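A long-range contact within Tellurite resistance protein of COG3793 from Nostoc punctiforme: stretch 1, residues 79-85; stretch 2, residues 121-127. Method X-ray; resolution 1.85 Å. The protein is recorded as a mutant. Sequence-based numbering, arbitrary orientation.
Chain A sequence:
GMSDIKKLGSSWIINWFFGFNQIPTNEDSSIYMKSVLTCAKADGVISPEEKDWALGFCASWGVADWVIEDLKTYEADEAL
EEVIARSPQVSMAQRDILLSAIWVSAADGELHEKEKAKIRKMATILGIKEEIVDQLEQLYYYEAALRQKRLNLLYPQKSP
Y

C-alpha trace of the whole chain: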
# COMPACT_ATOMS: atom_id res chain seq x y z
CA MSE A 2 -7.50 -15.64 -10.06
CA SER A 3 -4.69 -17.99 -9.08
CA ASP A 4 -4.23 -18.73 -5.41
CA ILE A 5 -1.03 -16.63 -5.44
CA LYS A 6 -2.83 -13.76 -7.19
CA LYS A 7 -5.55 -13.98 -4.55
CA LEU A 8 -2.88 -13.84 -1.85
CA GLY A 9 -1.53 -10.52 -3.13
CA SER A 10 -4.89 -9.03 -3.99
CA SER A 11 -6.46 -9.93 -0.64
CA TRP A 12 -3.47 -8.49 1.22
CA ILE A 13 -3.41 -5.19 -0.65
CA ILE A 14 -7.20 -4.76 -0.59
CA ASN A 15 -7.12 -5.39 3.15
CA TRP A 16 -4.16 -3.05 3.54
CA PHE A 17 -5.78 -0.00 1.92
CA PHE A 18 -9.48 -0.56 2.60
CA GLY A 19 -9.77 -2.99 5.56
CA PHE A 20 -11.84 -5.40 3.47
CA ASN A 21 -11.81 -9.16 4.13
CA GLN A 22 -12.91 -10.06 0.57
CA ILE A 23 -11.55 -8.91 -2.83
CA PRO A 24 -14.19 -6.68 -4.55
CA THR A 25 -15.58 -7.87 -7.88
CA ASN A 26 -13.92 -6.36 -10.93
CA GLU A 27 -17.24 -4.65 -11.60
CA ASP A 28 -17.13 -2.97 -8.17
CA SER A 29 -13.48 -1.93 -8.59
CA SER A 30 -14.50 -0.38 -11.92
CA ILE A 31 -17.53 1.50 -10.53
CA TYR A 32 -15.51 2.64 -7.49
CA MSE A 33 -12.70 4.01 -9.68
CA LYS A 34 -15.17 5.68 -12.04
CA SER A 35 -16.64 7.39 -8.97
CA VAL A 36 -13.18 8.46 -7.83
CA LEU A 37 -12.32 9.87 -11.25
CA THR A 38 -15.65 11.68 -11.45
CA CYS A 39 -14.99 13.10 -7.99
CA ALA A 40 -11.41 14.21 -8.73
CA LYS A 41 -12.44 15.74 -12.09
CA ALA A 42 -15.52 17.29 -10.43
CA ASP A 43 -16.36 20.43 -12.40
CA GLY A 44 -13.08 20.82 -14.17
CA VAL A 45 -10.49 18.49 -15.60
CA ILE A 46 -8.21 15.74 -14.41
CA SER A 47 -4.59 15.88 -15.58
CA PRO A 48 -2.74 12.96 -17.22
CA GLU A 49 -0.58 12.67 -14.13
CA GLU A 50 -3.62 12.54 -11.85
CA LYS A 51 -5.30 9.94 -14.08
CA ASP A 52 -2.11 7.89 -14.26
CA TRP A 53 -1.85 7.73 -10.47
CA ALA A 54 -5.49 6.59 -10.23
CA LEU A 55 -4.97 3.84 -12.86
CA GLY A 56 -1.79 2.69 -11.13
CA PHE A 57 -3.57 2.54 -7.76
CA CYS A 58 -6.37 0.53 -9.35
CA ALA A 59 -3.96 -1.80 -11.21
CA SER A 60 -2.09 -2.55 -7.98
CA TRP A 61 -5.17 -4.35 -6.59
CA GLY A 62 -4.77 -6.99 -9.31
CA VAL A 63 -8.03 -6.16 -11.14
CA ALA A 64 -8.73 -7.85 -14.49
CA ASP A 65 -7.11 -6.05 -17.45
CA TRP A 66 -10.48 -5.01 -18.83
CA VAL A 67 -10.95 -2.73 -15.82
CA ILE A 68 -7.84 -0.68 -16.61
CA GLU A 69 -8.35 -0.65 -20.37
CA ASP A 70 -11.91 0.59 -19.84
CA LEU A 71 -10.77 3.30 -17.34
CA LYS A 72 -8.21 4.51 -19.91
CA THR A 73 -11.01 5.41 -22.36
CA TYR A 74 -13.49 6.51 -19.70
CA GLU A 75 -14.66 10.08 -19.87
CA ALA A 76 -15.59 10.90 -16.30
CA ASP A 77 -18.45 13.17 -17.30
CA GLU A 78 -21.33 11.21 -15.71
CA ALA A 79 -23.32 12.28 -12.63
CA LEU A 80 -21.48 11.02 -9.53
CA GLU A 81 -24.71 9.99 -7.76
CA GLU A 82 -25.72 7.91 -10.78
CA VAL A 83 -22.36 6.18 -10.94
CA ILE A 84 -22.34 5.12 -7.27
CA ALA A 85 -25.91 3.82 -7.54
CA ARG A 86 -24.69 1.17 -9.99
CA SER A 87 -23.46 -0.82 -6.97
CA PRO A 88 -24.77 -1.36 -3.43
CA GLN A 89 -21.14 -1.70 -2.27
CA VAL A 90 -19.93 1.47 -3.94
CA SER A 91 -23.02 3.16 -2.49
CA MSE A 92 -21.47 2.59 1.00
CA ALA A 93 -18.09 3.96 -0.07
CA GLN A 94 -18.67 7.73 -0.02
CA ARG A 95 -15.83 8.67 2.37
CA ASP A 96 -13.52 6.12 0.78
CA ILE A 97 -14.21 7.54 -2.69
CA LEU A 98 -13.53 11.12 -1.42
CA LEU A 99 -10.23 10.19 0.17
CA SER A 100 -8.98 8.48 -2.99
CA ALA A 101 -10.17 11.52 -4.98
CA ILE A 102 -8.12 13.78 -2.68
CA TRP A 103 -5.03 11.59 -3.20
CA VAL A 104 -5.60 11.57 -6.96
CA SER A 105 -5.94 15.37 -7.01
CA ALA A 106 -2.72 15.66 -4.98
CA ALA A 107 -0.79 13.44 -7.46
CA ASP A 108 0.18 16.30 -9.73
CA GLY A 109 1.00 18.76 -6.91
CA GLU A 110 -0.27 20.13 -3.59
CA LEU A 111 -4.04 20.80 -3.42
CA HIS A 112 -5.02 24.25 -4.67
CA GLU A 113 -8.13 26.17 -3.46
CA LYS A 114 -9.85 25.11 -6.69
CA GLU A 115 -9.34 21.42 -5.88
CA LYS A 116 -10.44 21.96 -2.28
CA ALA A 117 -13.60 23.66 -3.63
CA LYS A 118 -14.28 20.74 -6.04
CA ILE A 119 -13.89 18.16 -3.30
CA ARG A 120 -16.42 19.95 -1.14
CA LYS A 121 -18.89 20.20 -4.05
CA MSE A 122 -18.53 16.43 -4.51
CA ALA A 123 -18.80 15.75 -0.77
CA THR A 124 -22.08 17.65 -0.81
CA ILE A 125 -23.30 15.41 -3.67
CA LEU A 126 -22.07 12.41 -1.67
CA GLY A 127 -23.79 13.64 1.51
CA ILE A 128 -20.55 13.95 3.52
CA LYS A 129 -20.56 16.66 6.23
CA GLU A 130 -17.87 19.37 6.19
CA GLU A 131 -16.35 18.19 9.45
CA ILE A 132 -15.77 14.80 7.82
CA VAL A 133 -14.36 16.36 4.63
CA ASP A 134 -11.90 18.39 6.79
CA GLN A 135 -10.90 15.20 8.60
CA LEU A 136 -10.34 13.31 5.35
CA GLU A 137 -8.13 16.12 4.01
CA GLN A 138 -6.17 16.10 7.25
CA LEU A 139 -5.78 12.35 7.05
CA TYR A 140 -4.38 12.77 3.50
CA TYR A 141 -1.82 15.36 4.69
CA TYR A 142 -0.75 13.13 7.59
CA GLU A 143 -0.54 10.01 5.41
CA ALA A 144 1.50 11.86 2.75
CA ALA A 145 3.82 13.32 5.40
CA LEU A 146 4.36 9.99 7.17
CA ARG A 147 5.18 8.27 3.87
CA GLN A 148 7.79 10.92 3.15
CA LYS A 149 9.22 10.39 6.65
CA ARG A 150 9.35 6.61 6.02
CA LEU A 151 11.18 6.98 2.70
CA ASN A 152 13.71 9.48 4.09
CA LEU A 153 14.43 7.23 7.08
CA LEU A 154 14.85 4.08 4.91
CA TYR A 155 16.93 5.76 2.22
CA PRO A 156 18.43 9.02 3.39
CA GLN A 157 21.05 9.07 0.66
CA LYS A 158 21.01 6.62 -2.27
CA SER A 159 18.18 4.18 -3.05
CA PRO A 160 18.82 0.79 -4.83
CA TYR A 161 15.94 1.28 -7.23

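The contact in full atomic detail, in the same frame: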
# COMPACT_ATOMS: atom_id res chain seq x y z
N ALA A 79 -22.93 11.74 -13.93
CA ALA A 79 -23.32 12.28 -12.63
C ALA A 79 -22.85 11.32 -11.53
O ALA A 79 -23.10 10.12 -11.59
CB ALA A 79 -24.84 12.51 -12.57
N LEU A 80 -22.12 11.85 -10.56
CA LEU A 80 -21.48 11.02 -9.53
C LEU A 80 -22.52 10.17 -8.78
O LEU A 80 -22.30 8.98 -8.52
CB LEU A 80 -20.72 11.90 -8.56
CG LEU A 80 -20.03 11.25 -7.37
CD1 LEU A 80 -19.04 10.16 -7.73
CD2 LEU A 80 -19.36 12.37 -6.55
N GLU A 81 -23.66 10.76 -8.46
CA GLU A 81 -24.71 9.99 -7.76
C GLU A 81 -25.25 8.84 -8.58
O GLU A 81 -25.70 7.83 -8.03
CB GLU A 81 -25.87 10.91 -7.35
CG GLU A 81 -26.66 11.55 -8.51
CD GLU A 81 -26.09 12.89 -9.01
OE1 GLU A 81 -24.92 13.22 -8.72
OE2 GLU A 81 -26.84 13.60 -9.72
N GLU A 82 -25.28 8.99 -9.90
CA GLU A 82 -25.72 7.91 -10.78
C GLU A 82 -24.68 6.79 -10.86
O GLU A 82 -25.02 5.62 -10.91
CB GLU A 82 -26.04 8.42 -12.17
CG GLU A 82 -27.17 9.47 -12.19
CD GLU A 82 -27.62 9.85 -13.60
OE1 GLU A 82 -27.12 9.25 -14.59
OE2 GLU A 82 -28.45 10.78 -13.73
N VAL A 83 -23.42 7.17 -10.88
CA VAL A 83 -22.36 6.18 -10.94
C VAL A 83 -22.40 5.27 -9.70
O VAL A 83 -22.39 4.04 -9.82
CB VAL A 83 -21.00 6.86 -11.15
CG1 VAL A 83 -19.88 5.79 -11.16
CG2 VAL A 83 -21.00 7.60 -12.48
N ILE A 84 -22.43 5.89 -8.51
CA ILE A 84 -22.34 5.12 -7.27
C ILE A 84 -23.53 4.19 -7.10
O ILE A 84 -23.39 3.09 -6.56
CB ILE A 84 -22.11 6.00 -5.98
CG1 ILE A 84 -23.36 6.82 -5.61
CG2 ILE A 84 -20.84 6.87 -6.14
CD1 ILE A 84 -23.38 7.39 -4.16
N ALA A 85 -24.67 4.59 -7.64
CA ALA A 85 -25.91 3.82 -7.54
C ALA A 85 -25.90 2.54 -8.41
O ALA A 85 -26.77 1.69 -8.30
CB ALA A 85 -27.14 4.72 -7.90
N LYS A 121 -17.72 20.32 -3.17
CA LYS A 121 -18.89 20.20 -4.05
C LYS A 121 -19.29 18.74 -4.22
O LYS A 121 -20.48 18.42 -4.21
CB LYS A 121 -18.64 20.86 -5.42
CG LYS A 121 -18.68 22.37 -5.38
CD LYS A 121 -18.56 23.00 -6.77
N MSE A 122 -18.29 17.87 -4.35
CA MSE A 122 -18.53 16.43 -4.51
C MSE A 122 -18.99 15.81 -3.20
O MSE A 122 -19.92 15.00 -3.20
CB MSE A 122 -17.29 15.69 -5.01
CG MSE A 122 -16.85 16.06 -6.41
SE MSE A 122 -18.29 15.86 -7.77
CE MSE A 122 -18.10 17.39 -8.53
N ALA A 123 -18.37 16.21 -2.09
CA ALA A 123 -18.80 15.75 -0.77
C ALA A 123 -20.23 16.11 -0.48
O ALA A 123 -20.95 15.34 0.15
CB ALA A 123 -17.89 16.28 0.33
N THR A 124 -20.68 17.29 -0.94
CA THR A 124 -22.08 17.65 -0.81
C THR A 124 -22.98 16.67 -1.59
O THR A 124 -23.99 16.17 -1.06
CB THR A 124 -22.29 19.08 -1.29
OG1 THR A 124 -21.23 19.90 -0.76
CG2 THR A 124 -23.63 19.57 -0.84
N ILE A 125 -22.60 16.39 -2.83
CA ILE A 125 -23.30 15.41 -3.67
C ILE A 125 -23.32 14.05 -2.99
O ILE A 125 -24.35 13.39 -2.95
CB ILE A 125 -22.66 15.31 -5.06
CG1 ILE A 125 -22.91 16.62 -5.83
CG2 ILE A 125 -23.26 14.12 -5.84
CD1 ILE A 125 -22.05 16.81 -7.08
N LEU A 126 -22.18 13.66 -2.42
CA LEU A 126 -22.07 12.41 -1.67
C LEU A 126 -22.72 12.41 -0.30
O LEU A 126 -22.83 11.35 0.33
CB LEU A 126 -20.59 12.02 -1.54
CG LEU A 126 -19.89 11.58 -2.82
CD1 LEU A 126 -18.47 11.30 -2.47
CD2 LEU A 126 -20.55 10.35 -3.45
N GLY A 127 -23.16 13.56 0.19
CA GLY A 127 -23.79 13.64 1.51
C GLY A 127 -22.84 13.61 2.70
O GLY A 127 -23.25 13.32 3.84

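Two helical segments, one in each stretch, meet here mainly through side chains; no hydrogen bond joins them. Their axes come no closer than 10.5 Å and diverge by 51°, and the space between them is occupied largely by apolar side chains.

Leu 80 is the centre of the apolar packing. Its CA-to-CB bond points toward the second helix, and its t,p rotamer places Leu 80 CD2 among three partners: 3.8 Å from SE of Met 122 (a selenomethionine), 3.8 Å from CG of Leu 126 and 4.3 Å from CG2 of Ile 125. Met 122 and Leu 126 lie about one turn apart, a spacing spanned by the hydrogen bond from Leu 126 N to Met 122 O (2.7 Å), and Leu 80 CD2 touches both. The flexible Met 122 reaches Leu 80 although its CA-to-CB bond points sideways; Leu 126 likewise starts sideways, but its end comes nearer. One turn beyond Leu 80, Ile 84 extends the packing more loosely, its CD1 4.2 Å from CD2 of Leu 126; its CB points toward the other stretch, and an apolar side chain suits this partly exposed place.

A polar-apolar contact flanks this cluster. Glu 81 OE1 lies 3.4 Å from Ile 125 CG2, a van der Waals contact in which the methyl offers the carboxylate no hydrogen-bonding partner. Ile 125, though exposed overall, points toward the other stretch, so CG2 meets both Leu 80 and Glu 81. Glu 81 is exposed, which suits a charged group that can remain accessible to solvent.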